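Local atomic coordinates of epsilon (Streptococcus pyogenes, PDB entry 1GVN), a protein that neutralizes the cognate zeta toxin as the antitoxin half of a plasmid-borne type II toxin-antitoxin system that kills plasmid-free cells. Residues A[5-10]-A[61-66]; A[15-20]-A[72-77]; A[22-27]-A[79-84]. One frame throughout, in Å; residues are numbered along the deposited sequence.

Contact 1. Residues A[5-10]-A[61-66]; sequences YEKTFE and YSLEEL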
loop_
_atom_site.group_PDB
_atom_site.type_symbol
_atom_site.label_atom_id
_atom_site.label_comp_id
_atom_site.label_asym_id
_atom_site.label_seq_id
_atom_site.Cartn_x
_atom_site.Cartn_y
_atom_site.Cartn_z
ATOM N N TYR A 5 -25.709 5.770 -8.817
ATOM C CA TYR A 5 -24.934 6.966 -9.113
ATOM C C TYR A 5 -23.889 7.172 -8.027
ATOM O O TYR A 5 -22.776 7.621 -8.291
ATOM C CB TYR A 5 -25.832 8.199 -9.188
ATOM C CG TYR A 5 -25.063 9.469 -9.459
ATOM C CD1 TYR A 5 -24.313 9.618 -10.627
ATOM C CD2 TYR A 5 -25.061 10.516 -8.540
ATOM C CE1 TYR A 5 -23.580 10.775 -10.869
ATOM C CE2 TYR A 5 -24.329 11.677 -8.772
ATOM C CZ TYR A 5 -23.591 11.800 -9.937
ATOM O OH TYR A 5 -22.856 12.941 -10.163
ATOM N N GLU A 6 -24.259 6.842 -6.799
ATOM C CA GLU A 6 -23.353 6.994 -5.674
ATOM C C GLU A 6 -22.077 6.178 -5.868
ATOM O O GLU A 6 -20.971 6.682 -5.656
ATOM C CB GLU A 6 -24.058 6.569 -4.391
ATOM C CG GLU A 6 -23.210 6.675 -3.145
ATOM C CD GLU A 6 -24.047 6.597 -1.887
ATOM O OE1 GLU A 6 -24.855 5.648 -1.767
ATOM O OE2 GLU A 6 -23.893 7.485 -1.022
ATOM N N LYS A 7 -22.229 4.920 -6.275
ATOM C CA LYS A 7 -21.077 4.051 -6.491
ATOM C C LYS A 7 -20.307 4.488 -7.730
ATOM O O LYS A 7 -19.077 4.466 -7.748
ATOM C CB LYS A 7 -21.519 2.594 -6.650
ATOM C CG LYS A 7 -22.010 1.932 -5.369
ATOM C CD LYS A 7 -22.261 0.443 -5.597
ATOM C CE LYS A 7 -23.344 0.213 -6.643
ATOM N NZ LYS A 7 -23.428 -1.211 -7.068
ATOM N N THR A 8 -21.042 4.882 -8.764
ATOM C CA THR A 8 -20.444 5.339 -10.008
ATOM C C THR A 8 -19.575 6.566 -9.755
ATOM O O THR A 8 -18.475 6.675 -10.292
ATOM C CB THR A 8 -21.530 5.708 -11.049
ATOM O OG1 THR A 8 -22.240 4.527 -11.435
ATOM C CG2 THR A 8 -20.900 6.351 -12.284
ATOM N N PHE A 9 -20.076 7.490 -8.940
ATOM C CA PHE A 9 -19.333 8.705 -8.630
ATOM C C PHE A 9 -18.071 8.354 -7.838
ATOM O O PHE A 9 -16.987 8.889 -8.095
ATOM C CB PHE A 9 -20.210 9.677 -7.831
ATOM C CG PHE A 9 -19.546 10.997 -7.541
ATOM C CD1 PHE A 9 -18.721 11.150 -6.432
ATOM C CD2 PHE A 9 -19.738 12.086 -8.387
ATOM C CE1 PHE A 9 -18.095 12.370 -6.168
ATOM C CE2 PHE A 9 -19.116 13.312 -8.132
ATOM C CZ PHE A 9 -18.294 13.452 -7.023
ATOM N N GLU A 10 -18.217 7.449 -6.876
ATOM C CA GLU A 10 -17.084 7.020 -6.064
ATOM C C GLU A 10 -16.015 6.436 -6.987
ATOM O O GLU A 10 -14.830 6.722 -6.841
ATOM C CB GLU A 10 -17.524 5.952 -5.062
ATOM C CG GLU A 10 -16.525 5.697 -3.938
ATOM C CD GLU A 10 -16.421 6.867 -2.973
ATOM O OE1 GLU A 10 -17.291 7.764 -3.029
ATOM O OE2 GLU A 10 -15.481 6.887 -2.151
ATOM N N TYR A 61 -17.438 -4.163 -6.616
ATOM C CA TYR A 61 -17.377 -3.767 -5.211
ATOM C C TYR A 61 -18.607 -3.065 -4.655
ATOM O O TYR A 61 -19.309 -2.349 -5.367
ATOM C CB TYR A 61 -16.169 -2.854 -4.971
ATOM C CG TYR A 61 -14.828 -3.552 -4.935
ATOM C CD1 TYR A 61 -14.724 -4.934 -5.114
ATOM C CD2 TYR A 61 -13.660 -2.831 -4.698
ATOM C CE1 TYR A 61 -13.490 -5.576 -5.054
ATOM C CE2 TYR A 61 -12.425 -3.464 -4.637
ATOM C CZ TYR A 61 -12.346 -4.835 -4.815
ATOM O OH TYR A 61 -11.120 -5.461 -4.750
ATOM N N SER A 62 -18.846 -3.273 -3.365
ATOM C CA SER A 62 -19.957 -2.634 -2.678
ATOM C C SER A 62 -19.511 -1.199 -2.430
ATOM O O SER A 62 -18.336 -0.869 -2.613
ATOM C CB SER A 62 -20.224 -3.322 -1.340
ATOM O OG SER A 62 -19.105 -3.194 -0.472
ATOM N N LEU A 63 -20.438 -0.351 -2.008
ATOM C CA LEU A 63 -20.108 1.039 -1.740
ATOM C C LEU A 63 -19.068 1.127 -0.629
ATOM O O LEU A 63 -18.171 1.963 -0.678
ATOM C CB LEU A 63 -21.360 1.816 -1.340
ATOM C CG LEU A 63 -21.130 3.262 -0.893
ATOM C CD1 LEU A 63 -20.484 4.056 -2.020
ATOM C CD2 LEU A 63 -22.459 3.887 -0.489
ATOM N N GLU A 64 -19.193 0.258 0.371
ATOM C CA GLU A 64 -18.257 0.246 1.488
ATOM C C GLU A 64 -16.861 -0.139 1.008
ATOM O O GLU A 64 -15.866 0.437 1.442
ATOM C CB GLU A 64 -18.718 -0.739 2.566
ATOM C CG GLU A 64 -19.998 -0.330 3.298
ATOM C CD GLU A 64 -21.222 -0.275 2.392
ATOM O OE1 GLU A 64 -21.533 -1.297 1.735
ATOM O OE2 GLU A 64 -21.877 0.790 2.342
ATOM N N GLU A 65 -16.789 -1.121 0.119
ATOM C CA GLU A 65 -15.499 -1.551 -0.399
ATOM C C GLU A 65 -14.881 -0.446 -1.252
ATOM O O GLU A 65 -13.665 -0.277 -1.269
ATOM C CB GLU A 65 -15.656 -2.832 -1.222
ATOM C CG GLU A 65 -16.037 -4.048 -0.391
ATOM C CD GLU A 65 -16.215 -5.295 -1.236
ATOM O OE1 GLU A 65 -16.964 -5.232 -2.236
ATOM O OE2 GLU A 65 -15.613 -6.339 -0.903
ATOM N N LEU A 66 -15.722 0.314 -1.951
ATOM C CA LEU A 66 -15.232 1.403 -2.789
ATOM C C LEU A 66 -14.672 2.539 -1.936
ATOM O O LEU A 66 -13.674 3.169 -2.298
ATOM C CB LEU A 66 -16.352 1.934 -3.686
ATOM C CG LEU A 66 -16.822 0.990 -4.797
ATOM C CD1 LEU A 66 -17.999 1.606 -5.523
ATOM C CD2 LEU A 66 -15.673 0.718 -5.770
#

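Contact 2. Residues A[15-20]-A[72-77]; sequences NELSAS and YWRSMN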
loop_
_atom_site.group_PDB
_atom_site.type_symbol
_atom_site.label_atom_id
_atom_site.label_comp_id
_atom_site.label_asym_id
_atom_site.label_seq_id
_atom_site.Cartn_x
_atom_site.Cartn_y
_atom_site.Cartn_z
ATOM N N ASN A 15 -10.770 6.484 -9.856
ATOM C CA ASN A 15 -10.000 6.406 -11.089
ATOM C C ASN A 15 -9.164 7.652 -11.338
ATOM O O ASN A 15 -8.042 7.557 -11.823
ATOM C CB ASN A 15 -10.919 6.130 -12.284
ATOM C CG ASN A 15 -11.421 4.698 -12.302
ATOM O OD1 ASN A 15 -10.738 3.790 -11.827
ATOM N ND2 ASN A 15 -12.607 4.485 -12.862
ATOM N N GLU A 16 -9.693 8.822 -10.998
ATOM C CA GLU A 16 -8.931 10.045 -11.195
ATOM C C GLU A 16 -7.773 10.127 -10.208
ATOM O O GLU A 16 -6.642 10.419 -10.593
ATOM C CB GLU A 16 -9.824 11.277 -11.041
ATOM C CG GLU A 16 -10.696 11.557 -12.251
ATOM C CD GLU A 16 -11.336 12.937 -12.202
ATOM O OE1 GLU A 16 -10.602 13.920 -11.956
ATOM O OE2 GLU A 16 -12.564 13.038 -12.417
ATOM N N LEU A 17 -8.050 9.857 -8.937
ATOM C CA LEU A 17 -7.004 9.924 -7.924
ATOM C C LEU A 17 -5.922 8.870 -8.129
ATOM O O LEU A 17 -4.732 9.172 -8.033
ATOM C CB LEU A 17 -7.603 9.779 -6.523
ATOM C CG LEU A 17 -6.612 9.774 -5.356
ATOM C CD1 LEU A 17 -5.793 11.056 -5.352
ATOM C CD2 LEU A 17 -7.385 9.622 -4.037
ATOM N N SER A 18 -6.326 7.637 -8.422
ATOM C CA SER A 18 -5.348 6.570 -8.608
ATOM C C SER A 18 -4.400 6.866 -9.767
ATOM O O SER A 18 -3.205 6.576 -9.685
ATOM C CB SER A 18 -6.047 5.222 -8.826
ATOM O OG SER A 18 -6.836 5.223 -9.998
ATOM N N ALA A 19 -4.925 7.451 -10.840
ATOM C CA ALA A 19 -4.093 7.782 -11.996
ATOM C C ALA A 19 -3.049 8.820 -11.585
ATOM O O ALA A 19 -1.896 8.779 -12.024
ATOM C CB ALA A 19 -4.958 8.324 -13.135
ATOM N N SER A 20 -3.463 9.750 -10.733
ATOM C CA SER A 20 -2.574 10.794 -10.249
ATOM C C SER A 20 -1.421 10.198 -9.438
ATOM O O SER A 20 -0.252 10.534 -9.649
ATOM C CB SER A 20 -3.361 11.777 -9.379
ATOM O OG SER A 20 -2.511 12.753 -8.815
ATOM N N TYR A 72 -7.548 3.990 0.370
ATOM C CA TYR A 72 -6.274 3.388 -0.018
ATOM C C TYR A 72 -5.491 4.381 -0.871
ATOM O O TYR A 72 -4.312 4.650 -0.626
ATOM C CB TYR A 72 -6.508 2.120 -0.843
ATOM C CG TYR A 72 -5.249 1.570 -1.485
ATOM C CD1 TYR A 72 -4.405 0.711 -0.785
ATOM C CD2 TYR A 72 -4.885 1.939 -2.782
ATOM C CE1 TYR A 72 -3.223 0.229 -1.362
ATOM C CE2 TYR A 72 -3.706 1.462 -3.367
ATOM C CZ TYR A 72 -2.883 0.610 -2.653
ATOM O OH TYR A 72 -1.725 0.128 -3.233
ATOM N N TRP A 73 -6.155 4.920 -1.885
ATOM C CA TRP A 73 -5.505 5.860 -2.776
ATOM C C TRP A 73 -5.167 7.174 -2.103
ATOM O O TRP A 73 -4.193 7.823 -2.475
ATOM C CB TRP A 73 -6.354 6.067 -4.030
ATOM C CG TRP A 73 -6.312 4.849 -4.889
ATOM C CD1 TRP A 73 -7.297 3.917 -5.049
ATOM C CD2 TRP A 73 -5.186 4.374 -5.630
ATOM N NE1 TRP A 73 -6.848 2.885 -5.842
ATOM C CE2 TRP A 73 -5.555 3.142 -6.212
ATOM C CE3 TRP A 73 -3.894 4.870 -5.855
ATOM C CZ2 TRP A 73 -4.680 2.396 -7.007
ATOM C CZ3 TRP A 73 -3.025 4.130 -6.646
ATOM C CH2 TRP A 73 -3.424 2.904 -7.213
ATOM N N ARG A 74 -5.956 7.570 -1.108
ATOM C CA ARG A 74 -5.642 8.797 -0.391
ATOM C C ARG A 74 -4.350 8.537 0.381
ATOM O O ARG A 74 -3.436 9.362 0.370
ATOM C CB ARG A 74 -6.739 9.179 0.613
ATOM C CG ARG A 74 -8.090 9.557 0.015
ATOM C CD ARG A 74 -8.942 10.278 1.069
ATOM N NE ARG A 74 -10.344 10.408 0.680
ATOM C CZ ARG A 74 -11.287 9.521 0.980
ATOM N NH1 ARG A 74 -10.980 8.434 1.679
ATOM N NH2 ARG A 74 -12.536 9.718 0.580
ATOM N N SER A 75 -4.266 7.387 1.047
ATOM C CA SER A 75 -3.065 7.081 1.823
ATOM C C SER A 75 -1.831 6.935 0.944
ATOM O O SER A 75 -0.749 7.379 1.325
ATOM C CB SER A 75 -3.245 5.815 2.674
ATOM O OG SER A 75 -3.383 4.656 1.873
ATOM N N MET A 76 -1.979 6.310 -0.219
ATOM C CA MET A 76 -0.837 6.151 -1.118
ATOM C C MET A 76 -0.469 7.498 -1.731
ATOM O O MET A 76 0.679 7.719 -2.125
ATOM C CB MET A 76 -1.145 5.125 -2.216
ATOM C CG MET A 76 -1.107 3.681 -1.715
ATOM S SD MET A 76 0.521 3.263 -1.013
ATOM C CE MET A 76 0.571 1.503 -1.254
ATOM N N ASN A 77 -1.445 8.399 -1.816
ATOM C CA ASN A 77 -1.182 9.728 -2.353
ATOM C C ASN A 77 -0.226 10.387 -1.360
ATOM O O ASN A 77 0.799 10.961 -1.741
ATOM C CB ASN A 77 -2.487 10.528 -2.469
ATOM C CG ASN A 77 -2.286 11.887 -3.125
ATOM O OD1 ASN A 77 -1.531 12.019 -4.090
ATOM N ND2 ASN A 77 -2.979 12.903 -2.614
HETATM O O HOH W 1 -2.732 13.599 -6.283
#

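Contact 3. Residues A[22-27]-A[79-84]; sequences YNRVLN and YSKQVL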
loop_
_atom_site.group_PDB
_atom_site.type_symbol
_atom_site.label_atom_id
_atom_site.label_comp_id
_atom_site.label_asym_id
_atom_site.label_seq_id
_atom_site.Cartn_x
_atom_site.Cartn_y
_atom_site.Cartn_z
ATOM N N TYR A 22 -0.489 6.884 -9.286
ATOM C CA TYR A 22 0.277 5.935 -10.080
ATOM C C TYR A 22 1.237 6.681 -11.007
ATOM O O TYR A 22 2.421 6.346 -11.093
ATOM C CB TYR A 22 -0.654 5.068 -10.923
ATOM C CG TYR A 22 0.084 4.011 -11.701
ATOM C CD1 TYR A 22 0.460 2.809 -11.098
ATOM C CD2 TYR A 22 0.442 4.225 -13.031
ATOM C CE1 TYR A 22 1.182 1.838 -11.809
ATOM C CE2 TYR A 22 1.160 3.269 -13.746
ATOM C CZ TYR A 22 1.526 2.081 -13.132
ATOM O OH TYR A 22 2.231 1.142 -13.845
ATOM N N ASN A 23 0.721 7.692 -11.698
ATOM C CA ASN A 23 1.549 8.464 -12.617
ATOM C C ASN A 23 2.728 9.137 -11.933
ATOM O O ASN A 23 3.813 9.191 -12.496
ATOM C CB ASN A 23 0.707 9.498 -13.370
ATOM C CG ASN A 23 -0.163 8.860 -14.438
ATOM O OD1 ASN A 23 0.200 7.828 -14.996
ATOM N ND2 ASN A 23 -1.307 9.474 -14.735
ATOM N N ARG A 24 2.520 9.637 -10.719
ATOM C CA ARG A 24 3.601 10.270 -9.970
ATOM C C ARG A 24 4.702 9.238 -9.755
ATOM O O ARG A 24 5.879 9.501 -9.995
ATOM C CB ARG A 24 3.092 10.763 -8.609
ATOM C CG ARG A 24 4.177 11.320 -7.686
ATOM C CD ARG A 24 3.593 11.714 -6.330
ATOM N NE ARG A 24 2.514 12.686 -6.486
ATOM C CZ ARG A 24 1.293 12.544 -5.975
ATOM N NH1 ARG A 24 0.981 11.469 -5.264
ATOM N NH2 ARG A 24 0.372 13.472 -6.197
ATOM N N VAL A 25 4.309 8.054 -9.299
ATOM C CA VAL A 25 5.261 6.984 -9.048
ATOM C C VAL A 25 5.934 6.503 -10.331
ATOM O O VAL A 25 7.155 6.315 -10.364
ATOM C CB VAL A 25 4.578 5.793 -8.348
ATOM C CG1 VAL A 25 5.588 4.674 -8.114
ATOM C CG2 VAL A 25 3.989 6.251 -7.019
ATOM N N LEU A 26 5.147 6.294 -11.382
ATOM C CA LEU A 26 5.707 5.849 -12.655
ATOM C C LEU A 26 6.727 6.870 -13.156
ATOM O O LEU A 26 7.838 6.507 -13.548
ATOM C CB LEU A 26 4.605 5.683 -13.709
ATOM C CG LEU A 26 5.116 5.272 -15.102
ATOM C CD1 LEU A 26 5.785 3.893 -15.045
ATOM C CD2 LEU A 26 3.952 5.253 -16.082
ATOM N N ASN A 27 6.349 8.146 -13.141
ATOM C CA ASN A 27 7.253 9.200 -13.598
ATOM C C ASN A 27 8.585 9.179 -12.868
ATOM O O ASN A 27 9.644 9.310 -13.483
ATOM C CB ASN A 27 6.614 10.582 -13.430
ATOM C CG ASN A 27 6.007 11.097 -14.718
ATOM O OD1 ASN A 27 6.536 10.853 -15.803
ATOM N ND2 ASN A 27 4.898 11.826 -14.607
ATOM N N TYR A 79 1.625 8.827 1.092
ATOM C CA TYR A 79 2.863 8.063 1.190
ATOM C C TYR A 79 3.833 8.272 0.025
ATOM O O TYR A 79 5.036 8.426 0.240
ATOM C CB TYR A 79 2.547 6.570 1.326
ATOM C CG TYR A 79 3.784 5.703 1.399
ATOM C CD1 TYR A 79 4.665 5.794 2.477
ATOM C CD2 TYR A 79 4.092 4.815 0.369
ATOM C CE1 TYR A 79 5.829 5.022 2.521
ATOM C CE2 TYR A 79 5.244 4.045 0.401
ATOM C CZ TYR A 79 6.107 4.154 1.474
ATOM O OH TYR A 79 7.270 3.431 1.465
ATOM N N SER A 80 3.319 8.279 -1.202
ATOM C CA SER A 80 4.178 8.459 -2.370
ATOM C C SER A 80 4.928 9.790 -2.311
ATOM O O SER A 80 6.111 9.859 -2.652
ATOM C CB SER A 80 3.360 8.377 -3.667
ATOM O OG SER A 80 2.375 9.389 -3.731
ATOM N N LYS A 81 4.243 10.841 -1.872
ATOM C CA LYS A 81 4.867 12.153 -1.780
ATOM C C LYS A 81 6.068 12.140 -0.838
ATOM O O LYS A 81 6.982 12.949 -0.986
ATOM C CB LYS A 81 3.851 13.194 -1.307
ATOM C CG LYS A 81 2.707 13.423 -2.273
ATOM C CD LYS A 81 1.770 14.512 -1.765
ATOM C CE LYS A 81 0.618 14.739 -2.727
ATOM N NZ LYS A 81 -0.327 15.766 -2.213
ATOM N N GLN A 82 6.068 11.217 0.120
ATOM C CA GLN A 82 7.164 11.115 1.081
ATOM C C GLN A 82 8.346 10.290 0.567
ATOM O O GLN A 82 9.492 10.729 0.636
ATOM C CB GLN A 82 6.669 10.498 2.401
ATOM C CG GLN A 82 7.717 10.523 3.515
ATOM C CD GLN A 82 7.273 9.819 4.788
ATOM O OE1 GLN A 82 6.120 9.928 5.206
ATOM N NE2 GLN A 82 8.202 9.109 5.424
ATOM N N VAL A 83 8.071 9.095 0.056
ATOM C CA VAL A 83 9.135 8.221 -0.431
ATOM C C VAL A 83 9.873 8.704 -1.669
ATOM O O VAL A 83 11.046 8.377 -1.858
ATOM C CB VAL A 83 8.611 6.812 -0.722
ATOM C CG1 VAL A 83 8.262 6.127 0.568
ATOM C CG2 VAL A 83 7.402 6.882 -1.635
ATOM N N LEU A 84 9.193 9.465 -2.515
ATOM C CA LEU A 84 9.817 9.974 -3.731
ATOM C C LEU A 84 10.707 11.142 -3.333
ATOM O O LEU A 84 10.457 12.294 -3.687
ATOM C CB LEU A 84 8.731 10.392 -4.730
ATOM C CG LEU A 84 7.790 9.217 -5.040
ATOM C CD1 LEU A 84 6.739 9.620 -6.061
ATOM C CD2 LEU A 84 8.608 8.045 -5.560
#

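Contact 1. Residues A[5-10]-A[61-66]
Lys7 and Glu10 meet Leu63 and Leu66 in a helix-to-helix contact made largely by aliphatic carbon, without a hydrogen bond across it, at the point where helix 5-31 and helix 63-83 both begin. Leu66, whose CB points toward residues 5-10, lies between two partners. Its CD1 touches Lys7 CB at 3.8 Å, the two side chains crossing at about a right angle, while its CB meets Glu10 CG at 3.8 Å as those side chains slide past each other in opposite directions. Glu10 thus offers its methylene to the leucine; its chain bends at chi2 (69°), and OE2 is hydrogen-bonded to His70, one turn further along helix 63-83. Lys7 contributes aliphatic carbon as well, its CG lying 4.1 Å from Leu63 CB. Leu63 has CG anti to the backbone N (chi1 174°), and its methyl groups lie against Glu6, with CD1 3.9 Å from Glu6 CG and CD2 3.2 Å from Glu6 OE1. The start of the second helix is fixed by a capping box: Glu65 N donates to Ser62 OG at 3.2 Å, and Ser62 N returns a bond to the anti lone pair of Glu65 OE1 at 2.9 Å. Thr8 and Phe9 meet the chain of another protein, and Tyr61 OH bonds to Gln40 O of the second subunit. Within the chain, Leu66 also packs on Leu58 of the preceding loop, and Glu10 and Tyr61 on Gln67 and Val69 of helix 63-83.

Contact 2. Residues A[15-20]-A[72-77]
Trp73 reaches from helix 63-83 toward Leu17 and Ser18, and its atoms can be followed outward one by one. CB rests on Leu17 CD2 at 3.7 Å, the two side chains sliding past each other in opposite directions. CG is set anti to the carbonyl carbon (chi1 -71°), and beyond it one face of the indole lies against Ser18, whose CB is 3.4 Å from both CD2 and CE2 of Trp73. This is a CH-pi contact: Ser18 CB stands over the centre of the six-membered ring, 12° off its normal, while CE3 has Ser18 CA for its nearest neighbour at 3.5 Å. Further out, CZ2 is 3.6 Å from Ser18 CB, and NE1, CZ3 and CH2 each lie 3.9 Å from that same CB. The axes of segments 15-20 and 72-77 approach to 9.4 Å at 26°, in a three-helix arrangement whose third member, helix 42-54, touches Trp73 through Ala53. Tyr72 CD2 lies over the opposite face of the indole, toward its rim, so the ring is sandwiched. Ser18 OG takes no part in the CH-pi contact; it bonds to Ile14 O within its own helix. Leu17 CD1 approaches Asn77 CG at 4.2 Å, and a water joins Ser20 OG to Asn77 OD1, an oxygen that Arg24 also engages.

Contact 3. Residues A[22-27]-A[79-84]
Arg24 and Val25 pack on Ser80, Lys81 and Leu84 where helix 63-83 ends beside helix 5-31, within the three-helix arrangement of the antitoxin. The two helix segments run almost in the same direction, 18° apart with axes 10.2 Å from each other, and Leu84 is the first residue to leave helical geometry. Apolar and polar contacts divide between the parts of one long side chain. The aliphatic part of Arg24, starting with CG anti to the backbone N, lies against Leu84, whose CD1 comes to 3.5 Å from Arg24 CG; the two side chains cross obliquely. Val25 extends this apolar patch, its CG2 resting on Ser80 CB at 4.0 Å, while its side chain also meets Leu47 and Leu50 of helix 42-54. At chi3 the arginine chain bends (-57°), and the guanidinium beyond is held from its edge and touched on a face. Lys81 CE lies over that face toward the rim, 3.7 Å from Arg24 NH2. The two like charges stay apart, with Lys81 NZ 4.7 Å from Arg24 NH2, and their proximity is probably eased by a partner outside both segments, an acidic side chain on the chain of another protein that pairs with Lys81 NZ. At the edge, Arg24 NH1 donates to Ser80 OG at 2.9 Å with an N-H...O angle of 144°, the oxygen close to the guanidinium plane; Asn77 OD1 is the other acceptor of NH1. Ser80 OG lies within hydrogen-bonding reach of the carbonyl oxygens of Met76 and Asn77, which compete for its one proton.

How the contacts relate
Contacts 1, 2 and 3 follow one another along a single pair of helices, 5-31 and 63-83, so the order is the same on both and the segments alternate along the chain. Between centres, contacts 1 and 2 are about 15 Å apart, contacts 2 and 3 about 10 Å, and contacts 1 and 3 about 25 Å, on opposite sides of the chain's centre. Contact 2 is the buried middle, and it touches contact 3 through Asn77 and Arg24. The segments of contacts 2 and 3 run nearly parallel. Together the three contacts hold the two helices side by side over most of their length, while both helices also meet another protein's chain and the second subunit.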